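Local atomic coordinates of CRISPR system Cmr subunit Cmr1-1 (Pyrococcus furiosus, PDB entry 4W8Z), a protein that binds RNA and, with Cmr6, caps the type III-B Cmr ribonucleoprotein complex, which takes part in CRISPR adaptive immunity against mobile genetic elements. Residues A[249-254]-A[320-325]; A[299-304]-A[324-329]; A[135-140]-A[203-208]. One frame throughout, in Å; residues are numbered along the deposited sequence.

Contact 1: A[249-254]-A[320-325]; sequences KEYLRR and NVLSNF
Y251 and F325 both set CG anti to the backbone N (chi1 177° and 165°), and these torsions send the tyrosine out of helix 237-264 onto the 320-325 loop and bring F325 against one face of the tyrosine ring. Over that face of Y251 lies F325: its CB sits over the ring, 3.8 Å from the Y251 centroid, and its CD1 comes to 3.6 Å from Y251 CG. The two rings make a T-shaped (edge-to-face) pair, the edge of F325 toward the face of Y251, with planes at 69°. V321 adds a looser, oblique apolar touch, its CG1 lying 4.1 Å from Y251 CE2.

The phenol oxygen is held by two bonds. Y251 OH donates to N324 OD1 over 2.9 Å, tilted out of the amide's carbonyl plane, and accepts from the backbone L322 N at 3.3 Å with a nearly straight approach. The amide plane of N324 stands almost perpendicular to the ring. One bond in and one out satisfy a hydroxyl that sits on a buried side chain, and together with F325 they limit how far the ring can swing.

On the helix itself, E250 is gripped side-on by R253 through NE and NH2, one nitrogen to each carboxylate oxygen, while R254 NE reaches E250 OE2 at 2.8 Å. A further bond joins N320 O to R255 on the same helix. The whole is a helix-to-loop packing contact within the Cmr1-like C-terminal region of this RAMP-superfamily protein, with a tyrosine hydroxyl bridging a backbone amide and an asparagine side chain.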
loop_
_atom_site.group_PDB
_atom_site.type_symbol
_atom_site.label_atom_id
_atom_site.label_comp_id
_atom_site.label_asym_id
_atom_site.label_seq_id
_atom_site.Cartn_x
_atom_site.Cartn_y
_atom_site.Cartn_z
ATOM N N LYS A 249 -12.509 -3.591 14.205
ATOM C CA LYS A 249 -13.007 -4.495 15.234
ATOM C C LYS A 249 -14.477 -4.816 14.989
ATOM O O LYS A 249 -14.905 -5.960 15.135
ATOM C CB LYS A 249 -12.818 -3.885 16.621
ATOM C CG LYS A 249 -13.231 -4.789 17.770
ATOM C CD LYS A 249 -13.286 -4.012 19.075
ATOM C CE LYS A 249 -13.830 -4.857 20.216
ATOM N NZ LYS A 249 -14.111 -4.037 21.436
ATOM N N GLU A 250 -15.242 -3.799 14.603
ATOM C CA GLU A 250 -16.663 -3.971 14.335
ATOM C C GLU A 250 -16.879 -4.672 13.001
ATOM O O GLU A 250 -17.779 -5.504 12.863
ATOM C CB GLU A 250 -17.383 -2.620 14.354
ATOM C CG GLU A 250 -18.873 -2.677 14.010
ATOM C CD GLU A 250 -19.712 -3.482 15.005
ATOM O OE1 GLU A 250 -19.187 -3.915 16.057
ATOM O OE2 GLU A 250 -20.917 -3.679 14.728
ATOM N N TYR A 251 -16.043 -4.326 12.026
ATOM C CA TYR A 251 -16.043 -4.977 10.717
ATOM C C TYR A 251 -15.815 -6.476 10.865
ATOM O O TYR A 251 -16.536 -7.286 10.288
ATOM C CB TYR A 251 -14.966 -4.351 9.835
ATOM C CG TYR A 251 -14.790 -4.962 8.461
ATOM C CD1 TYR A 251 -15.749 -4.795 7.471
ATOM C CD2 TYR A 251 -13.637 -5.671 8.141
ATOM C CE1 TYR A 251 -15.574 -5.333 6.208
ATOM C CE2 TYR A 251 -13.456 -6.210 6.881
ATOM C CZ TYR A 251 -14.426 -6.038 5.922
ATOM O OH TYR A 251 -14.239 -6.572 4.670
ATOM N N LEU A 252 -14.814 -6.831 11.662
ATOM C CA LEU A 252 -14.487 -8.227 11.922
ATOM C C LEU A 252 -15.580 -8.924 12.728
ATOM O O LEU A 252 -15.852 -10.104 12.522
ATOM C CB LEU A 252 -13.148 -8.324 12.657
ATOM C CG LEU A 252 -12.654 -9.702 13.095
ATOM C CD1 LEU A 252 -12.350 -10.575 11.888
ATOM C CD2 LEU A 252 -11.433 -9.555 13.988
ATOM N N ARG A 253 -16.205 -8.195 13.647
ATOM C CA ARG A 253 -17.251 -8.777 14.485
ATOM C C ARG A 253 -18.427 -9.265 13.641
ATOM O O ARG A 253 -18.893 -10.393 13.801
ATOM C CB ARG A 253 -17.733 -7.768 15.527
ATOM C CG ARG A 253 -18.598 -8.385 16.612
ATOM C CD ARG A 253 -19.211 -7.334 17.523
ATOM N NE ARG A 253 -20.134 -6.454 16.812
ATOM C CZ ARG A 253 -21.372 -6.795 16.467
ATOM N NH1 ARG A 253 -21.833 -8.004 16.756
ATOM N NH2 ARG A 253 -22.148 -5.929 15.825
ATOM N N ARG A 254 -18.891 -8.415 12.731
ATOM C CA ARG A 254 -19.996 -8.769 11.847
ATOM C C ARG A 254 -19.568 -9.812 10.816
ATOM O O ARG A 254 -20.372 -10.634 10.373
ATOM C CB ARG A 254 -20.537 -7.526 11.142
ATOM C CG ARG A 254 -21.064 -6.478 12.087
ATOM C CD ARG A 254 -21.766 -5.374 11.335
ATOM N NE ARG A 254 -22.107 -4.263 12.216
ATOM C CZ ARG A 254 -22.707 -3.148 11.818
ATOM N NH1 ARG A 254 -23.041 -2.987 10.543
ATOM N NH2 ARG A 254 -22.973 -2.192 12.697
ATOM N N ASN A 320 -8.186 -10.906 4.125
ATOM C CA ASN A 320 -8.034 -9.567 3.561
ATOM C C ASN A 320 -9.190 -8.638 3.907
ATOM O O ASN A 320 -10.343 -9.068 3.995
ATOM C CB ASN A 320 -7.903 -9.636 2.040
ATOM C CG ASN A 320 -6.587 -10.222 1.593
ATOM O OD1 ASN A 320 -5.624 -10.266 2.356
ATOM N ND2 ASN A 320 -6.530 -10.660 0.341
ATOM N N VAL A 321 -8.878 -7.359 4.090
ATOM C CA VAL A 321 -9.905 -6.342 4.273
ATOM C C VAL A 321 -10.403 -5.871 2.906
ATOM O O VAL A 321 -9.609 -5.472 2.056
ATOM C CB VAL A 321 -9.377 -5.146 5.084
ATOM C CG1 VAL A 321 -10.425 -4.055 5.171
ATOM C CG2 VAL A 321 -8.959 -5.603 6.476
ATOM N N LEU A 322 -11.714 -5.934 2.690
ATOM C CA LEU A 322 -12.282 -5.616 1.383
ATOM C C LEU A 322 -12.983 -4.270 1.379
ATOM O O LEU A 322 -13.081 -3.605 2.409
ATOM C CB LEU A 322 -13.259 -6.703 0.943
ATOM C CG LEU A 322 -12.707 -8.128 0.870
ATOM C CD1 LEU A 322 -13.769 -9.046 0.292
ATOM C CD2 LEU A 322 -11.419 -8.178 0.045
ATOM N N SER A 323 -13.485 -3.878 0.215
ATOM C CA SER A 323 -13.992 -2.527 0.021
ATOM C C SER A 323 -15.267 -2.231 0.803
ATOM O O SER A 323 -15.624 -1.072 0.982
ATOM C CB SER A 323 -14.239 -2.278 -1.458
ATOM O OG SER A 323 -15.248 -3.149 -1.930
ATOM N N ASN A 324 -15.955 -3.263 1.277
ATOM C CA ASN A 324 -17.157 -3.032 2.075
ATOM C C ASN A 324 -16.820 -2.558 3.492
ATOM O O ASN A 324 -17.711 -2.348 4.318
ATOM C CB ASN A 324 -18.021 -4.292 2.128
ATOM C CG ASN A 324 -17.287 -5.485 2.697
ATOM O OD1 ASN A 324 -16.062 -5.533 2.709
ATOM N ND2 ASN A 324 -18.040 -6.465 3.160
ATOM N N PHE A 325 -15.527 -2.394 3.760
ATOM C CA PHE A 325 -15.039 -1.903 5.041
ATOM C C PHE A 325 -15.168 -0.382 5.142
ATOM O O PHE A 325 -15.105 0.183 6.235
ATOM C CB PHE A 325 -13.585 -2.344 5.240
ATOM C CG PHE A 325 -12.857 -1.617 6.339
ATOM C CD1 PHE A 325 -13.181 -1.826 7.669
ATOM C CD2 PHE A 325 -11.826 -0.737 6.038
ATOM C CE1 PHE A 325 -12.499 -1.165 8.679
ATOM C CE2 PHE A 325 -11.143 -0.072 7.043
ATOM C CZ PHE A 325 -11.479 -0.290 8.365
#

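Contact 2: A[299-304]-A[324-329]; sequences IIKFFQ and NFDWFI
A single salt bridge, K301 to D326, supplies the polar part of this contact. K301 NZ lies 3.2 Å from D326 OD2 and donates to the anti lone pair, the one turned away from the other carboxylate oxygen. The lysine leaves its strand toward the other segment and bends at chi3 (-76°), which brings the amine to the aspartate; the two side chains are set roughly perpendicular. D326 meets it with CG between its own backbone N and carbonyl carbon (chi1 50°). The amine has a second salt bridge, to E229 of the adjoining strand 226-231, so a buried lysine has two acidic partners, which would probably favour its charged form.

Strand 294-302 pairs with strands 226-231 and 284-291 in the antiparallel sheet of the C-terminal RAMP-like region, and the 324-329 segment, leading into the short helix 327-330, packs against one face of that sheet.

The apolar part is slight across the two segments. I299, two residues before K301 on the same side of the strand, places CD1 at 4.4 Å from I329 CG2, a loose touch. Neighbours fill in around this pair: F231 packs against both isoleucines, and F244 and S247 of helix 237-264 meet I329.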
loop_
_atom_site.group_PDB
_atom_site.type_symbol
_atom_site.label_atom_id
_atom_site.label_comp_id
_atom_site.label_asym_id
_atom_site.label_seq_id
_atom_site.Cartn_x
_atom_site.Cartn_y
_atom_site.Cartn_z
ATOM N N ILE A 299 -6.930 5.513 2.450
ATOM C CA ILE A 299 -7.548 4.277 1.983
ATOM C C ILE A 299 -7.436 4.164 0.469
ATOM O O ILE A 299 -7.731 5.116 -0.250
ATOM C CB ILE A 299 -9.032 4.206 2.384
ATOM C CG1 ILE A 299 -9.170 4.228 3.902
ATOM C CG2 ILE A 299 -9.687 2.958 1.819
ATOM C CD1 ILE A 299 -10.125 5.278 4.392
ATOM N N ILE A 300 -7.001 3.009 -0.023
ATOM C CA ILE A 300 -7.017 2.782 -1.460
ATOM C C ILE A 300 -7.759 1.481 -1.792
ATOM O O ILE A 300 -7.587 0.462 -1.121
ATOM C CB ILE A 300 -5.579 2.765 -2.052
ATOM C CG1 ILE A 300 -5.626 2.562 -3.572
ATOM C CG2 ILE A 300 -4.721 1.707 -1.385
ATOM C CD1 ILE A 300 -4.354 2.964 -4.286
ATOM N N LYS A 301 -8.611 1.542 -2.813
ATOM C CA LYS A 301 -9.400 0.390 -3.254
ATOM C C LYS A 301 -9.095 0.026 -4.711
ATOM O O LYS A 301 -9.215 0.868 -5.596
ATOM C CB LYS A 301 -10.894 0.679 -3.083
ATOM C CG LYS A 301 -11.371 0.597 -1.643
ATOM C CD LYS A 301 -12.769 1.168 -1.461
ATOM C CE LYS A 301 -12.742 2.683 -1.475
ATOM N NZ LYS A 301 -14.052 3.276 -1.074
ATOM N N PHE A 302 -8.701 -1.224 -4.956
ATOM C CA PHE A 302 -8.288 -1.654 -6.296
ATOM C C PHE A 302 -9.356 -2.453 -7.041
ATOM O O PHE A 302 -9.733 -3.537 -6.606
ATOM C CB PHE A 302 -7.019 -2.507 -6.216
ATOM C CG PHE A 302 -5.823 -1.774 -5.700
ATOM C CD1 PHE A 302 -5.116 -0.915 -6.523
ATOM C CD2 PHE A 302 -5.391 -1.958 -4.396
ATOM C CE1 PHE A 302 -4.009 -0.241 -6.053
ATOM C CE2 PHE A 302 -4.282 -1.291 -3.919
ATOM C CZ PHE A 302 -3.589 -0.431 -4.748
ATOM N N PHE A 303 -9.813 -1.944 -8.181
ATOM C CA PHE A 303 -10.837 -2.642 -8.956
ATOM C C PHE A 303 -10.242 -3.282 -10.207
ATOM O O PHE A 303 -9.663 -2.587 -11.038
ATOM C CB PHE A 303 -11.969 -1.683 -9.341
ATOM C CG PHE A 303 -12.567 -0.941 -8.171
ATOM C CD1 PHE A 303 -13.313 -1.613 -7.216
ATOM C CD2 PHE A 303 -12.390 0.429 -8.032
ATOM C CE1 PHE A 303 -13.863 -0.940 -6.143
ATOM C CE2 PHE A 303 -12.941 1.108 -6.960
ATOM C CZ PHE A 303 -13.678 0.422 -6.015
ATOM N N GLN A 304 -10.372 -4.602 -10.333
ATOM C CA GLN A 304 -9.912 -5.303 -11.533
ATOM C C GLN A 304 -10.829 -6.471 -11.906
ATOM O O GLN A 304 -11.870 -6.670 -11.284
ATOM C CB GLN A 304 -8.476 -5.805 -11.351
ATOM C CG GLN A 304 -8.338 -7.044 -10.480
ATOM C CD GLN A 304 -7.767 -6.732 -9.117
ATOM O OE1 GLN A 304 -8.438 -6.141 -8.271
ATOM N NE2 GLN A 304 -6.520 -7.133 -8.893
ATOM N N ASN A 324 -15.955 -3.263 1.277
ATOM C CA ASN A 324 -17.157 -3.032 2.075
ATOM C C ASN A 324 -16.820 -2.558 3.492
ATOM O O ASN A 324 -17.711 -2.348 4.318
ATOM C CB ASN A 324 -18.021 -4.292 2.128
ATOM C CG ASN A 324 -17.287 -5.485 2.697
ATOM O OD1 ASN A 324 -16.062 -5.533 2.709
ATOM N ND2 ASN A 324 -18.040 -6.465 3.160
ATOM N N PHE A 325 -15.527 -2.394 3.760
ATOM C CA PHE A 325 -15.039 -1.903 5.041
ATOM C C PHE A 325 -15.168 -0.382 5.142
ATOM O O PHE A 325 -15.105 0.183 6.235
ATOM C CB PHE A 325 -13.585 -2.344 5.240
ATOM C CG PHE A 325 -12.857 -1.617 6.339
ATOM C CD1 PHE A 325 -13.181 -1.826 7.669
ATOM C CD2 PHE A 325 -11.826 -0.737 6.038
ATOM C CE1 PHE A 325 -12.499 -1.165 8.679
ATOM C CE2 PHE A 325 -11.143 -0.072 7.043
ATOM C CZ PHE A 325 -11.479 -0.290 8.365
ATOM N N ASP A 326 -15.377 0.282 4.008
ATOM C CA ASP A 326 -15.391 1.743 3.990
ATOM C C ASP A 326 -16.559 2.340 4.772
ATOM O O ASP A 326 -16.448 3.448 5.291
ATOM C CB ASP A 326 -15.408 2.271 2.551
ATOM C CG ASP A 326 -16.485 1.629 1.699
ATOM O OD1 ASP A 326 -17.453 1.066 2.260
ATOM O OD2 ASP A 326 -16.353 1.679 0.458
ATOM N N TRP A 327 -17.674 1.618 4.856
ATOM C CA TRP A 327 -18.811 2.080 5.652
ATOM C C TRP A 327 -18.396 2.316 7.100
ATOM O O TRP A 327 -18.840 3.268 7.735
ATOM C CB TRP A 327 -19.969 1.078 5.612
ATOM C CG TRP A 327 -20.937 1.283 6.748
ATOM C CD1 TRP A 327 -20.952 0.625 7.947
ATOM C CD2 TRP A 327 -22.008 2.234 6.801
ATOM N NE1 TRP A 327 -21.972 1.104 8.738
ATOM C CE2 TRP A 327 -22.633 2.090 8.060
ATOM C CE3 TRP A 327 -22.502 3.188 5.907
ATOM C CZ2 TRP A 327 -23.726 2.864 8.441
ATOM C CZ3 TRP A 327 -23.587 3.956 6.290
ATOM C CH2 TRP A 327 -24.189 3.788 7.547
ATOM N N PHE A 328 -17.531 1.448 7.615
ATOM C CA PHE A 328 -17.172 1.485 9.023
ATOM C C PHE A 328 -16.188 2.611 9.329
ATOM O O PHE A 328 -15.835 2.847 10.485
ATOM C CB PHE A 328 -16.610 0.128 9.448
ATOM C CG PHE A 328 -17.595 -0.997 9.292
ATOM C CD1 PHE A 328 -17.656 -1.723 8.112
ATOM C CD2 PHE A 328 -18.481 -1.306 10.313
ATOM C CE1 PHE A 328 -18.572 -2.747 7.958
ATOM C CE2 PHE A 328 -19.398 -2.330 10.165
ATOM C CZ PHE A 328 -19.443 -3.052 8.983
ATOM N N ILE A 329 -15.759 3.309 8.283
ATOM C CA ILE A 329 -15.018 4.555 8.434
ATOM C C ILE A 329 -15.925 5.742 8.131
ATOM O O ILE A 329 -16.059 6.658 8.939
ATOM C CB ILE A 329 -13.796 4.627 7.492
ATOM C CG1 ILE A 329 -12.766 3.549 7.834
ATOM C CG2 ILE A 329 -13.153 6.009 7.560
ATOM C CD1 ILE A 329 -11.933 3.867 9.058
#

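Contact 3: A[135-140]-A[203-208]; sequences SERVIK and GEILGV
Two helices approach here near their ends, the start of 136-152 and the last turn of 188-206, with R137 and I205 closest at 6.4 Å between CA atoms. This is helix-helix packing at the protein surface, with 136-152 belonging to the RAMP-superfamily region, where I139 rests on strands 126-133 and 8-16 of its antiparallel sheet. S135 N-caps this first helix through a weak bond from V138 N to its OG. Just past I205 the partner helix ends at G207, whose phi is positive.

I205 lies between R137 and K140, using a different branch for each. Its CG2 meets R137 CG at 3.6 Å, the two side chains running antiparallel to each other. CD1, at the end of the longer branch, reaches K140 CB at 3.8 Å and lies almost as near K140 CD, along the extended lysine chain. L141 and L144, further along helix 136-152, also pack on I205.

The arginine bends at chi3 (51°), turning its head group back toward the end of the partner helix. There the carbonyl oxygen of I205 lies near the guanidinium plane, at its edge, and R137 NH1 makes a weak hydrogen bond of 3.4 Å to I205 O.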
loop_
_atom_site.group_PDB
_atom_site.type_symbol
_atom_site.label_atom_id
_atom_site.label_comp_id
_atom_site.label_asym_id
_atom_site.label_seq_id
_atom_site.Cartn_x
_atom_site.Cartn_y
_atom_site.Cartn_z
ATOM N N SER A 135 19.827 5.270 -18.510
ATOM C CA SER A 135 18.683 5.683 -19.319
ATOM C C SER A 135 17.799 6.716 -18.629
ATOM O O SER A 135 17.496 6.597 -17.443
ATOM C CB SER A 135 17.838 4.463 -19.692
ATOM O OG SER A 135 16.683 4.848 -20.417
ATOM N N GLU A 136 17.377 7.727 -19.385
ATOM C CA GLU A 136 16.488 8.757 -18.860
ATOM C C GLU A 136 15.073 8.202 -18.719
ATOM O O GLU A 136 14.383 8.472 -17.738
ATOM C CB GLU A 136 16.491 9.990 -19.769
ATOM C CG GLU A 136 15.930 11.244 -19.115
ATOM C CD GLU A 136 15.644 12.353 -20.114
ATOM O OE1 GLU A 136 16.390 13.356 -20.126
ATOM O OE2 GLU A 136 14.667 12.224 -20.884
ATOM N N ARG A 137 14.656 7.429 -19.716
ATOM C CA ARG A 137 13.354 6.772 -19.716
ATOM C C ARG A 137 13.194 5.895 -18.476
ATOM O O ARG A 137 12.147 5.895 -17.830
ATOM C CB ARG A 137 13.193 5.932 -20.986
ATOM C CG ARG A 137 11.893 6.143 -21.743
ATOM C CD ARG A 137 11.942 5.465 -23.104
ATOM N NE ARG A 137 12.355 4.067 -23.002
ATOM C CZ ARG A 137 11.519 3.034 -23.022
ATOM N NH1 ARG A 137 10.215 3.236 -23.152
ATOM N NH2 ARG A 137 11.988 1.797 -22.919
ATOM N N VAL A 138 14.254 5.165 -18.141
ATOM C CA VAL A 138 14.236 4.236 -17.018
ATOM C C VAL A 138 14.223 4.942 -15.661
ATOM O O VAL A 138 13.417 4.603 -14.796
ATOM C CB VAL A 138 15.443 3.273 -17.078
ATOM C CG1 VAL A 138 15.638 2.572 -15.747
ATOM C CG2 VAL A 138 15.253 2.254 -18.191
ATOM N N ILE A 139 15.101 5.923 -15.476
ATOM C CA ILE A 139 15.216 6.596 -14.184
ATOM C C ILE A 139 13.939 7.373 -13.856
ATOM O O ILE A 139 13.571 7.507 -12.687
ATOM C CB ILE A 139 16.445 7.543 -14.141
ATOM C CG1 ILE A 139 16.768 7.953 -12.705
ATOM C CG2 ILE A 139 16.237 8.776 -15.003
ATOM C CD1 ILE A 139 17.616 6.953 -11.967
ATOM N N LYS A 140 13.251 7.864 -14.884
ATOM C CA LYS A 140 11.980 8.552 -14.689
ATOM C C LYS A 140 10.943 7.578 -14.148
ATOM O O LYS A 140 10.235 7.877 -13.187
ATOM C CB LYS A 140 11.484 9.175 -15.994
ATOM C CG LYS A 140 12.160 10.479 -16.379
ATOM C CD LYS A 140 11.489 11.080 -17.609
ATOM C CE LYS A 140 12.044 12.455 -17.940
ATOM N NZ LYS A 140 11.251 13.143 -18.997
ATOM N N GLY A 203 2.228 7.586 -19.223
ATOM C CA GLY A 203 1.816 7.185 -20.555
ATOM C C GLY A 203 2.775 7.677 -21.624
ATOM O O GLY A 203 3.172 6.917 -22.511
ATOM N N GLU A 204 3.148 8.952 -21.532
ATOM C CA GLU A 204 4.045 9.579 -22.498
ATOM C C GLU A 204 5.391 8.864 -22.575
ATOM O O GLU A 204 5.914 8.624 -23.660
ATOM C CB GLU A 204 4.251 11.058 -22.148
ATOM C CG GLU A 204 3.047 11.941 -22.445
ATOM C CD GLU A 204 3.203 13.353 -21.907
ATOM O OE1 GLU A 204 4.340 13.739 -21.556
ATOM O OE2 GLU A 204 2.183 14.074 -21.829
ATOM N N ILE A 205 5.933 8.511 -21.416
ATOM C CA ILE A 205 7.236 7.860 -21.337
ATOM C C ILE A 205 7.216 6.475 -21.998
ATOM O O ILE A 205 8.251 5.970 -22.436
ATOM C CB ILE A 205 7.698 7.747 -19.859
ATOM C CG1 ILE A 205 7.718 9.132 -19.203
ATOM C CG2 ILE A 205 9.069 7.107 -19.752
ATOM C CD1 ILE A 205 8.079 9.112 -17.736
ATOM N N LEU A 206 6.029 5.883 -22.096
ATOM C CA LEU A 206 5.876 4.550 -22.676
ATOM C C LEU A 206 5.395 4.585 -24.129
ATOM O O LEU A 206 5.425 3.569 -24.824
ATOM C CB LEU A 206 4.895 3.722 -21.840
ATOM C CG LEU A 206 5.173 3.534 -20.347
ATOM C CD1 LEU A 206 3.930 3.009 -19.648
ATOM C CD2 LEU A 206 6.346 2.597 -20.121
ATOM N N GLY A 207 4.950 5.752 -24.583
ATOM C CA GLY A 207 4.358 5.883 -25.902
ATOM C C GLY A 207 2.902 6.296 -25.791
ATOM O O GLY A 207 2.543 7.435 -26.091
ATOM N N VAL A 208 2.064 5.361 -25.355
ATOM C CA VAL A 208 0.671 5.649 -25.032
ATOM C C VAL A 208 0.084 4.491 -24.235
ATOM O O VAL A 208 0.725 3.450 -24.081
ATOM C CB VAL A 208 -0.186 5.889 -26.291
#

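How the contacts relate
Contacts 1 and 2 are neighbours, their centres 10 Å apart, and share N324 and F325: the segment that receives Y251 runs straight on into the one that meets strand 294-302. They also touch directly. F328 CE1 comes within 3.5 Å of Y251 CD1, and S323 CB lies 3.7 Å from K301 CD, so helix 237-264, the loop and the sheet are packed together within the Cmr1-like C-terminal region. Contact 3 stands apart, closing earlier in the chain. Its centre is about 39 Å from that of contact 1, across the chain's centre, and about 31 Å from that of contact 2, with no touch to either.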